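Local coordinates for protein prolyl-ACP dehydrogenase (Oscillatoria sp., PDB 4IRN) that probably oxidises a prolyl group carried on an acyl carrier protein, using FAD, in the biosynthesis of the cyanotoxin anatoxin-a, at residues K68-N73 / G240-E245; D100-A105 / V339-E344; L111-K116 / T290-L295; A363-C368 / R388-A393. All blocks are in the same frame, centred on the assembly; numbering follows the deposited sequence.

Contact 1 (K68-N73 / G240-E245); sequences KEEIFN and GMRTAE
R242 and E70 make the charged part of this contact. Their flat ends are stacked, with carboxylate and guanidinium planes 16° apart. E70 CG lies over one face of the guanidinium, nearer its rim than its centre, 3.7 Å from R242 NH2. E70 OE2 lies well off that plane, 4.2 Å from R242 NH1, where no arginine N-H is directed. The attraction is probably electrostatic only, beyond salt-bridge distance. E70 OE1 is instead hydrogen-bonded to S237.

One hydrogen bond joins the segments. R242 NH2 donates to K68 O at 3.3 Å, nearly straight at 169°. The oxygen lies in the guanidinium plane. The bend at chi3 (75°) turns the guanidinium toward the helix end, where NE also reaches D67 O. NH1 goes to K238 O, so the group is gripped on all three nitrogens.

Weaker C-H contacts fill the middle. E70 CA approaches R242 O, and F72 CA approaches T243 O at 3.4 Å. The same T243 O meets the F72 ring at its edge. T243 CG2 packs on I71 O, while T243 OG1 bonds to D117. E245 OE2 touches F72 CB, while E245 OE1 is hydrogen-bonded to T198.

The R242 segment is a type I turn, M241 to A244, set against the end of helix 63-69. It docks a loop of the middle β domain on the N-terminal helical domain, as in the acyl-CoA dehydrogenase fold.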
# COMPACT_ATOMS: atom_id res chain seq x y z
N LYS A 68 22.05 -23.94 -1.74
CA LYS A 68 22.54 -24.20 -0.39
C LYS A 68 24.08 -24.14 -0.33
O LYS A 68 24.65 -23.45 0.52
CB LYS A 68 22.02 -25.55 0.12
CG LYS A 68 22.25 -25.80 1.60
CD LYS A 68 21.71 -27.16 2.01
CE LYS A 68 21.99 -27.48 3.46
NZ LYS A 68 21.43 -28.80 3.86
N GLU A 69 24.74 -24.85 -1.25
CA GLU A 69 26.20 -24.97 -1.31
C GLU A 69 26.92 -23.83 -2.06
O GLU A 69 28.16 -23.79 -2.04
CB GLU A 69 26.59 -26.35 -1.87
CG GLU A 69 26.19 -27.51 -0.98
CD GLU A 69 26.56 -28.89 -1.48
OE1 GLU A 69 27.52 -29.01 -2.28
OE2 GLU A 69 25.87 -29.86 -1.08
N GLU A 70 26.15 -22.91 -2.68
CA GLU A 70 26.65 -21.76 -3.46
C GLU A 70 27.46 -22.22 -4.67
O GLU A 70 28.62 -21.85 -4.82
CB GLU A 70 27.45 -20.78 -2.58
CG GLU A 70 26.68 -20.22 -1.40
CD GLU A 70 27.32 -18.98 -0.81
OE1 GLU A 70 28.17 -19.12 0.09
OE2 GLU A 70 26.95 -17.86 -1.24
N ILE A 71 26.84 -23.03 -5.55
CA ILE A 71 27.50 -23.58 -6.74
C ILE A 71 27.09 -22.88 -8.03
O ILE A 71 25.92 -22.92 -8.41
CB ILE A 71 27.36 -25.13 -6.83
CG1 ILE A 71 27.91 -25.84 -5.56
CG2 ILE A 71 27.99 -25.69 -8.11
CD1 ILE A 71 27.36 -27.26 -5.32
N PHE A 72 28.06 -22.26 -8.70
CA PHE A 72 27.85 -21.61 -10.00
C PHE A 72 27.85 -22.73 -11.06
O PHE A 72 28.77 -23.56 -11.08
CB PHE A 72 28.94 -20.55 -10.28
CG PHE A 72 29.01 -20.12 -11.72
CD1 PHE A 72 28.08 -19.24 -12.26
CD2 PHE A 72 29.99 -20.63 -12.56
CE1 PHE A 72 28.13 -18.87 -13.60
CE2 PHE A 72 30.04 -20.27 -13.91
CZ PHE A 72 29.11 -19.39 -14.42
N ASN A 73 26.83 -22.75 -11.93
CA ASN A 73 26.69 -23.77 -12.98
C ASN A 73 27.44 -23.39 -14.25
O ASN A 73 26.88 -22.75 -15.15
CB ASN A 73 25.21 -24.07 -13.26
CG ASN A 73 24.93 -25.40 -13.93
OD1 ASN A 73 25.80 -26.04 -14.54
ND2 ASN A 73 23.69 -25.85 -13.86
N GLY A 240 20.02 -14.55 -1.52
CA GLY A 240 19.70 -15.27 -2.75
C GLY A 240 20.78 -15.02 -3.77
O GLY A 240 21.84 -14.48 -3.43
N MET A 241 20.53 -15.40 -5.04
CA MET A 241 21.48 -15.30 -6.16
C MET A 241 22.81 -16.00 -5.80
O MET A 241 23.87 -15.60 -6.28
CB MET A 241 21.69 -13.84 -6.62
CG MET A 241 20.44 -13.15 -7.11
SD MET A 241 19.74 -13.87 -8.60
CE MET A 241 18.56 -12.63 -9.04
N ARG A 242 22.73 -17.05 -4.95
CA ARG A 242 23.84 -17.85 -4.42
C ARG A 242 24.62 -18.64 -5.48
O ARG A 242 25.75 -19.05 -5.23
CB ARG A 242 23.36 -18.74 -3.27
CG ARG A 242 23.01 -17.93 -2.02
CD ARG A 242 22.19 -18.68 -1.00
NE ARG A 242 22.97 -19.66 -0.23
CZ ARG A 242 23.66 -19.40 0.88
NH1 ARG A 242 23.72 -18.16 1.35
NH2 ARG A 242 24.32 -20.36 1.50
N THR A 243 24.02 -18.82 -6.67
CA THR A 243 24.61 -19.52 -7.80
C THR A 243 25.35 -18.54 -8.72
O THR A 243 25.77 -18.91 -9.82
CB THR A 243 23.56 -20.40 -8.49
OG1 THR A 243 22.50 -19.56 -8.93
CG2 THR A 243 23.00 -21.49 -7.56
N ALA A 244 25.51 -17.28 -8.26
CA ALA A 244 26.24 -16.22 -8.95
C ALA A 244 27.36 -15.76 -8.03
O ALA A 244 27.11 -15.46 -6.86
CB ALA A 244 25.31 -15.05 -9.28
N GLU A 245 28.60 -15.77 -8.53
CA GLU A 245 29.79 -15.41 -7.76
C GLU A 245 30.03 -13.90 -7.68
O GLU A 245 30.25 -13.25 -8.70
CB GLU A 245 31.01 -16.18 -8.26
CG GLU A 245 31.02 -17.63 -7.80
CD GLU A 245 32.13 -18.53 -8.32
OE1 GLU A 245 33.11 -18.01 -8.90
OE2 GLU A 245 32.01 -19.76 -8.15

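Contact 2 (D100-A105 / V339-E344); sequences DILTTA and VAWMKE
I101, L102 and A105 pack on A340 where two helices run roughly antiparallel. The axes of 101-105 and 339-344 approach to 8.5 Å, with 148° between their directions. The pair joins the N-terminal and C-terminal helical domains of the acyl-CoA dehydrogenase fold.

The tight part centres on A340. Its small CB lets the helices come close and is met from several sides. L102 CD2 lies 3.8 Å from A340 CB. I101 CG2 and A105 CB close on the same methyl from other directions. I101 CG2 also rests against A340 O. It is put there by the first torsion, which leaves CG2 anti to the backbone N. The other branch, CG1, turns toward E344. W278 and F282 of helix 268-282 cover I101 further, so this side is buried.

The other side is more open, with L102 and W341 both partly exposed. L102 lies alongside W341, and both point the same way. L102 CD1 touches W341 CD1 obliquely at 3.8 Å. A39 of a third subunit also packs on this indole.

The polar end of the contact lies at the start of helix 101-114. D100 is the N-cap and accepts from T103 N and T103 OG1. This leaves I101 N for a residue of the other helix. E344 reaches it through a chain bent at chi2 (58°), passing its carboxylate beside D100 CB. The I101 N-H meets E344 OE1 from above the carboxylate plane, with 2.9 Å from I101 N to E344 OE1 and an angle of 163°.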
# COMPACT_ATOMS: atom_id res chain seq x y z
N ASP A 100 17.26 -8.49 -33.06
CA ASP A 100 16.73 -7.19 -32.71
C ASP A 100 16.37 -7.23 -31.21
O ASP A 100 16.11 -8.32 -30.68
CB ASP A 100 15.54 -6.80 -33.59
CG ASP A 100 14.32 -7.68 -33.43
OD1 ASP A 100 14.27 -8.75 -34.09
OD2 ASP A 100 13.41 -7.29 -32.66
N ILE A 101 16.42 -6.08 -30.54
CA ILE A 101 16.18 -5.93 -29.10
C ILE A 101 14.85 -6.51 -28.64
O ILE A 101 14.83 -7.25 -27.65
CB ILE A 101 16.38 -4.47 -28.62
CG1 ILE A 101 17.70 -3.84 -29.15
CG2 ILE A 101 16.28 -4.36 -27.10
CD1 ILE A 101 19.05 -4.58 -28.87
N LEU A 102 13.75 -6.21 -29.36
CA LEU A 102 12.42 -6.72 -29.03
C LEU A 102 12.36 -8.26 -29.01
O LEU A 102 11.76 -8.83 -28.09
CB LEU A 102 11.33 -6.12 -29.92
CG LEU A 102 10.91 -4.69 -29.53
CD1 LEU A 102 10.54 -3.87 -30.76
CD2 LEU A 102 9.80 -4.69 -28.47
N THR A 103 13.06 -8.92 -29.96
CA THR A 103 13.17 -10.38 -30.03
C THR A 103 14.04 -10.87 -28.87
O THR A 103 13.69 -11.86 -28.24
CB THR A 103 13.69 -10.82 -31.41
OG1 THR A 103 12.83 -10.29 -32.42
CG2 THR A 103 13.75 -12.35 -31.55
N THR A 104 15.16 -10.16 -28.60
CA THR A 104 16.11 -10.47 -27.52
C THR A 104 15.38 -10.47 -26.16
O THR A 104 15.52 -11.43 -25.40
CB THR A 104 17.33 -9.52 -27.57
OG1 THR A 104 17.84 -9.44 -28.90
CG2 THR A 104 18.45 -9.94 -26.63
N ALA A 105 14.57 -9.42 -25.89
CA ALA A 105 13.79 -9.26 -24.66
C ALA A 105 12.73 -10.35 -24.51
O ALA A 105 12.56 -10.90 -23.42
CB ALA A 105 13.14 -7.88 -24.62
N VAL A 339 11.18 -0.08 -23.40
CA VAL A 339 12.64 0.08 -23.39
C VAL A 339 13.25 -0.66 -24.59
O VAL A 339 14.08 -0.09 -25.31
CB VAL A 339 13.28 -0.39 -22.06
CG1 VAL A 339 14.79 -0.20 -22.06
CG2 VAL A 339 12.69 0.35 -20.88
N ALA A 340 12.82 -1.93 -24.81
CA ALA A 340 13.25 -2.79 -25.91
C ALA A 340 13.01 -2.11 -27.25
O ALA A 340 13.91 -2.09 -28.08
CB ALA A 340 12.54 -4.13 -25.86
N TRP A 341 11.83 -1.48 -27.43
CA TRP A 341 11.46 -0.76 -28.65
C TRP A 341 12.36 0.47 -28.84
O TRP A 341 12.95 0.63 -29.91
CB TRP A 341 9.98 -0.36 -28.62
CG TRP A 341 9.49 0.28 -29.89
CD1 TRP A 341 9.04 -0.37 -31.00
CD2 TRP A 341 9.48 1.68 -30.21
NE1 TRP A 341 8.71 0.54 -31.98
CE2 TRP A 341 8.97 1.81 -31.52
CE3 TRP A 341 9.83 2.84 -29.50
CZ2 TRP A 341 8.80 3.05 -32.14
CZ3 TRP A 341 9.67 4.08 -30.12
CH2 TRP A 341 9.15 4.17 -31.42
N MET A 342 12.46 1.32 -27.80
CA MET A 342 13.26 2.54 -27.80
C MET A 342 14.73 2.31 -28.13
O MET A 342 15.28 3.02 -28.97
CB MET A 342 13.13 3.26 -26.46
CG MET A 342 11.80 3.94 -26.27
SD MET A 342 11.85 4.98 -24.81
CE MET A 342 12.62 6.44 -25.49
N LYS A 343 15.36 1.29 -27.48
CA LYS A 343 16.75 0.93 -27.71
C LYS A 343 16.98 0.34 -29.11
O LYS A 343 18.05 0.56 -29.69
CB LYS A 343 17.30 0.01 -26.60
CG LYS A 343 17.91 0.75 -25.42
CD LYS A 343 19.02 1.73 -25.82
CE LYS A 343 20.00 1.98 -24.72
NZ LYS A 343 21.15 2.80 -25.18
N GLU A 344 15.96 -0.34 -29.67
CA GLU A 344 15.99 -0.89 -31.02
C GLU A 344 15.98 0.27 -32.01
O GLU A 344 16.76 0.25 -32.97
CB GLU A 344 14.80 -1.86 -31.24
CG GLU A 344 14.67 -2.48 -32.63
CD GLU A 344 15.82 -3.30 -33.19
OE1 GLU A 344 16.65 -3.82 -32.41
OE2 GLU A 344 15.85 -3.47 -34.43

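Contact 3 (L111-K116 / T290-L295); sequences LGYGCK and TMERLL
R293 brings its guanidinium edge-on to the end of helix 101-114. NH1 points into the last turn and bonds two carbonyls, both close to the guanidinium plane. R293 NH1 to G112 O is 2.8 Å, bent at 135°, in the carbonyl plane on a lone pair. R293 NH1 meets Y113 O at 2.9 Å from above its carbonyl plane instead. The bend of the arginine at chi3 (68°) brings NH1 round to both oxygens.

K116 crosses R293 at about a right angle. K116 CG sits over the centre of one guanidinium face, 3.8 Å from R293 CZ. The contact is through methylene, and the two charges stay apart.

The arginine of one helix thus binds carbonyls in the last turn of another. This joins the N-terminal helical domain to helix 285-304 of the C-terminal domain in the acyl-CoA dehydrogenase fold. R293 NH2 has a second role, as it makes a salt bridge to E389.

A water continues the polar network. It donates to C115 O at 2.7 Å and accepts from R293 NH2 at 2.9 Å. It is also bonded to T290 OG1.

The Y113 ring packs against helix 285-304, near E292 and R293. E292 CB approaches the ring edge, near its plane, 4.1 Å from Y113 CD2. R293 CB is 3.9 Å from Y113 CD2. Beyond the ring, Y113 OH bonds to E296.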
# COMPACT_ATOMS: atom_id res chain seq x y z
N LEU A 111 13.51 -17.45 -21.47
CA LEU A 111 14.62 -18.05 -20.72
C LEU A 111 14.30 -18.06 -19.22
O LEU A 111 14.53 -19.08 -18.58
CB LEU A 111 15.96 -17.32 -21.02
CG LEU A 111 17.24 -17.89 -20.37
CD1 LEU A 111 17.53 -19.34 -20.82
CD2 LEU A 111 18.43 -17.01 -20.66
N GLY A 112 13.76 -16.96 -18.71
CA GLY A 112 13.38 -16.81 -17.31
C GLY A 112 12.29 -17.77 -16.89
O GLY A 112 12.31 -18.28 -15.77
N TYR A 113 11.33 -18.04 -17.80
CA TYR A 113 10.22 -18.96 -17.57
C TYR A 113 10.74 -20.42 -17.54
O TYR A 113 10.34 -21.19 -16.66
CB TYR A 113 9.13 -18.77 -18.66
CG TYR A 113 7.97 -19.75 -18.56
CD1 TYR A 113 8.06 -21.03 -19.12
CD2 TYR A 113 6.81 -19.42 -17.86
CE1 TYR A 113 7.03 -21.96 -18.97
CE2 TYR A 113 5.74 -20.33 -17.77
CZ TYR A 113 5.85 -21.59 -18.33
OH TYR A 113 4.84 -22.51 -18.14
N GLY A 114 11.60 -20.78 -18.49
CA GLY A 114 12.16 -22.12 -18.63
C GLY A 114 13.30 -22.47 -17.70
O GLY A 114 13.48 -23.65 -17.38
N CYS A 115 14.11 -21.48 -17.30
CA CYS A 115 15.27 -21.67 -16.42
C CYS A 115 14.95 -21.20 -15.01
O CYS A 115 14.57 -20.04 -14.81
CB CYS A 115 16.50 -20.97 -16.98
SG CYS A 115 18.02 -21.27 -16.05
N LYS A 116 15.11 -22.10 -14.02
CA LYS A 116 14.82 -21.82 -12.62
C LYS A 116 16.00 -21.18 -11.87
O LYS A 116 15.82 -20.60 -10.81
CB LYS A 116 14.31 -23.08 -11.90
CG LYS A 116 12.90 -23.52 -12.28
CD LYS A 116 12.48 -24.74 -11.49
CE LYS A 116 11.02 -25.07 -11.65
NZ LYS A 116 10.66 -26.33 -10.96
N THR A 290 9.95 -15.46 -14.99
CA THR A 290 9.87 -16.10 -13.68
C THR A 290 8.51 -15.79 -13.04
O THR A 290 7.88 -16.68 -12.47
CB THR A 290 11.04 -15.64 -12.80
OG1 THR A 290 12.28 -15.87 -13.49
CG2 THR A 290 11.07 -16.30 -11.43
N MET A 291 8.06 -14.52 -13.17
CA MET A 291 6.78 -14.04 -12.67
C MET A 291 5.63 -14.78 -13.35
O MET A 291 4.64 -15.11 -12.67
CB MET A 291 6.65 -12.53 -12.89
CG MET A 291 7.55 -11.68 -11.98
SD MET A 291 7.57 -9.92 -12.41
CE MET A 291 5.97 -9.45 -11.85
N GLU A 292 5.76 -15.07 -14.67
CA GLU A 292 4.77 -15.82 -15.44
C GLU A 292 4.70 -17.27 -14.94
O GLU A 292 3.60 -17.80 -14.83
CB GLU A 292 5.09 -15.77 -16.95
CG GLU A 292 3.92 -16.17 -17.85
CD GLU A 292 4.18 -16.07 -19.34
OE1 GLU A 292 4.49 -14.95 -19.82
OE2 GLU A 292 4.04 -17.10 -20.03
N ARG A 293 5.87 -17.88 -14.63
CA ARG A 293 5.95 -19.25 -14.11
C ARG A 293 5.28 -19.38 -12.75
O ARG A 293 4.48 -20.31 -12.56
CB ARG A 293 7.40 -19.78 -14.07
CG ARG A 293 7.49 -21.26 -13.61
CD ARG A 293 8.89 -21.84 -13.62
NE ARG A 293 9.74 -21.24 -12.60
CZ ARG A 293 10.76 -20.43 -12.86
NH1 ARG A 293 11.07 -20.12 -14.11
NH2 ARG A 293 11.48 -19.92 -11.87
N LEU A 294 5.56 -18.46 -11.82
CA LEU A 294 4.96 -18.44 -10.48
C LEU A 294 3.47 -18.18 -10.49
O LEU A 294 2.78 -18.67 -9.62
CB LEU A 294 5.66 -17.45 -9.54
CG LEU A 294 7.19 -17.53 -9.38
CD1 LEU A 294 7.68 -16.39 -8.52
CD2 LEU A 294 7.64 -18.88 -8.84
N LEU A 295 2.96 -17.41 -11.46
CA LEU A 295 1.53 -17.14 -11.59
C LEU A 295 0.79 -18.42 -11.96
O LEU A 295 -0.18 -18.77 -11.29
CB LEU A 295 1.23 -16.00 -12.61
CG LEU A 295 -0.25 -15.70 -12.97
CD1 LEU A 295 -1.11 -15.39 -11.73
CD2 LEU A 295 -0.33 -14.56 -13.95
O HOH W 1 13.69 -18.32 -12.93

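Contact 4 (A363-C368 / R388-A393); sequences AWVQSC and RELRDA
V365 and C368 face A393 and L390 across two nearly antiparallel helices, whose short axes approach to 8.7 Å with 160° between their directions. Both helices belong to the C-terminal helical domain of the acyl-CoA dehydrogenase fold. They form a buried helical hairpin, joined by a short connection in the chain.

A393 is at the centre of the contact. A393 CB sits over the indole face, 3.7 Å from W364 CD2. A393 CA lies above the six-membered ring of W364, 3.8 Å from the centroid and 13° off the ring normal, a CH-pi contact. W364 holds CG anti to its own backbone N (chi1 -166°), which swings the indole across to the partner helix. V365 CG2 is 3.8 Å from A393 CB, and C368 SG reaches this methyl too. The alanine is thus enclosed by three side chains of one helix.

A second group lies one turn along. L390 CD1 packs on C368 CB at 3.8 Å and on V365 CG1 at 4.0 Å. The leucine and valine side chains cross at a slant. L390 also packs on I394 of the second subunit, so this side of the pair faces the subunit interface.

The charged residues of helix 386-395 turn to other partners. E389 is hydrogen-bonded to N118, and D392 to M241 and N118. E389 still contributes its aliphatic part here, where E389 CB touches C368 SG at 4.0 Å.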
# COMPACT_ATOMS: atom_id res chain seq x y z
N ALA A 363 7.75 -5.48 -8.21
CA ALA A 363 6.68 -6.34 -8.68
C ALA A 363 7.07 -7.82 -8.45
O ALA A 363 6.25 -8.61 -7.97
CB ALA A 363 6.43 -6.09 -10.15
N TRP A 364 8.34 -8.16 -8.75
CA TRP A 364 8.90 -9.49 -8.58
C TRP A 364 8.90 -9.94 -7.12
O TRP A 364 8.46 -11.06 -6.84
CB TRP A 364 10.32 -9.57 -9.18
CG TRP A 364 10.86 -10.96 -9.35
CD1 TRP A 364 10.15 -12.13 -9.36
CD2 TRP A 364 12.22 -11.32 -9.58
NE1 TRP A 364 10.99 -13.20 -9.54
CE2 TRP A 364 12.27 -12.74 -9.69
CE3 TRP A 364 13.42 -10.59 -9.68
CZ2 TRP A 364 13.47 -13.43 -9.91
CZ3 TRP A 364 14.61 -11.28 -9.91
CH2 TRP A 364 14.62 -12.68 -10.03
N VAL A 365 9.37 -9.09 -6.19
CA VAL A 365 9.44 -9.37 -4.75
C VAL A 365 8.05 -9.62 -4.19
O VAL A 365 7.83 -10.61 -3.51
CB VAL A 365 10.20 -8.24 -3.99
CG1 VAL A 365 9.98 -8.31 -2.49
CG2 VAL A 365 11.69 -8.26 -4.32
N GLN A 366 7.10 -8.74 -4.54
CA GLN A 366 5.71 -8.78 -4.12
C GLN A 366 5.00 -10.03 -4.59
O GLN A 366 4.32 -10.67 -3.78
CB GLN A 366 4.99 -7.49 -4.54
CG GLN A 366 3.64 -7.26 -3.86
CD GLN A 366 3.64 -7.34 -2.36
OE1 GLN A 366 4.37 -6.62 -1.68
NE2 GLN A 366 2.77 -8.20 -1.83
N SER A 367 5.16 -10.40 -5.88
CA SER A 367 4.55 -11.60 -6.47
C SER A 367 5.10 -12.88 -5.85
O SER A 367 4.34 -13.84 -5.65
CB SER A 367 4.71 -11.61 -7.98
OG SER A 367 4.00 -10.53 -8.58
N CYS A 368 6.41 -12.90 -5.51
CA CYS A 368 7.08 -14.02 -4.85
C CYS A 368 6.50 -14.24 -3.46
O CYS A 368 6.21 -15.37 -3.08
CB CYS A 368 8.59 -13.79 -4.79
SG CYS A 368 9.45 -14.09 -6.35
N ARG A 388 13.24 -19.74 -2.29
CA ARG A 388 14.45 -19.36 -3.01
C ARG A 388 14.12 -18.23 -4.01
O ARG A 388 14.88 -17.26 -4.11
CB ARG A 388 15.04 -20.57 -3.74
CG ARG A 388 16.28 -20.24 -4.59
CD ARG A 388 16.89 -21.46 -5.27
NE ARG A 388 16.00 -22.07 -6.26
CZ ARG A 388 15.47 -23.28 -6.13
NH1 ARG A 388 15.72 -24.02 -5.06
NH2 ARG A 388 14.68 -23.77 -7.08
N GLU A 389 12.96 -18.35 -4.72
CA GLU A 389 12.48 -17.36 -5.68
C GLU A 389 12.44 -15.97 -5.05
O GLU A 389 12.95 -15.03 -5.66
CB GLU A 389 11.10 -17.76 -6.25
CG GLU A 389 11.07 -19.06 -7.04
CD GLU A 389 11.87 -19.13 -8.32
OE1 GLU A 389 12.20 -18.06 -8.89
OE2 GLU A 389 12.19 -20.26 -8.77
N LEU A 390 11.88 -15.86 -3.80
CA LEU A 390 11.80 -14.59 -3.06
C LEU A 390 13.19 -14.07 -2.68
O LEU A 390 13.46 -12.88 -2.88
CB LEU A 390 10.89 -14.70 -1.81
CG LEU A 390 10.78 -13.45 -0.91
CD1 LEU A 390 10.19 -12.24 -1.65
CD2 LEU A 390 9.98 -13.75 0.34
N ARG A 391 14.06 -14.97 -2.15
CA ARG A 391 15.44 -14.66 -1.76
C ARG A 391 16.22 -14.07 -2.94
O ARG A 391 16.96 -13.10 -2.75
CB ARG A 391 16.16 -15.90 -1.20
CG ARG A 391 15.69 -16.33 0.19
CD ARG A 391 16.65 -17.30 0.86
NE ARG A 391 16.49 -18.68 0.37
CZ ARG A 391 17.29 -19.27 -0.51
NH1 ARG A 391 18.33 -18.62 -1.01
NH2 ARG A 391 17.05 -20.52 -0.89
N ASP A 392 16.03 -14.63 -4.15
CA ASP A 392 16.67 -14.18 -5.38
C ASP A 392 16.11 -12.84 -5.85
O ASP A 392 16.88 -11.98 -6.28
CB ASP A 392 16.54 -15.23 -6.51
CG ASP A 392 17.14 -16.60 -6.23
OD1 ASP A 392 17.97 -16.72 -5.29
OD2 ASP A 392 16.79 -17.56 -6.96
N ALA A 393 14.78 -12.66 -5.74
CA ALA A 393 14.06 -11.44 -6.13
C ALA A 393 14.54 -10.18 -5.42
O ALA A 393 14.55 -9.11 -6.04
CB ALA A 393 12.57 -11.63 -5.93

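Contact 4 is the buried one, wholly apolar between its side chains. The other three are partly buried and add hydrogen bonds at helix ends. In contacts 2 and 3 opposite ends of helix 101-114 meet the C-terminal domain: E344 accepts at the start, R293 donates at the finish. Contact 1 also uses an arginine at a helix end, but joins the N-terminal and middle domains. Contacts 3 and 4 touch through the salt bridge R293 to E389. Contacts 1 and 4 touch where M241 N probably bonds D392 OD1, and both reach the second subunit. Contact 2 lies apart, about 29 Å from contact 1 between centres.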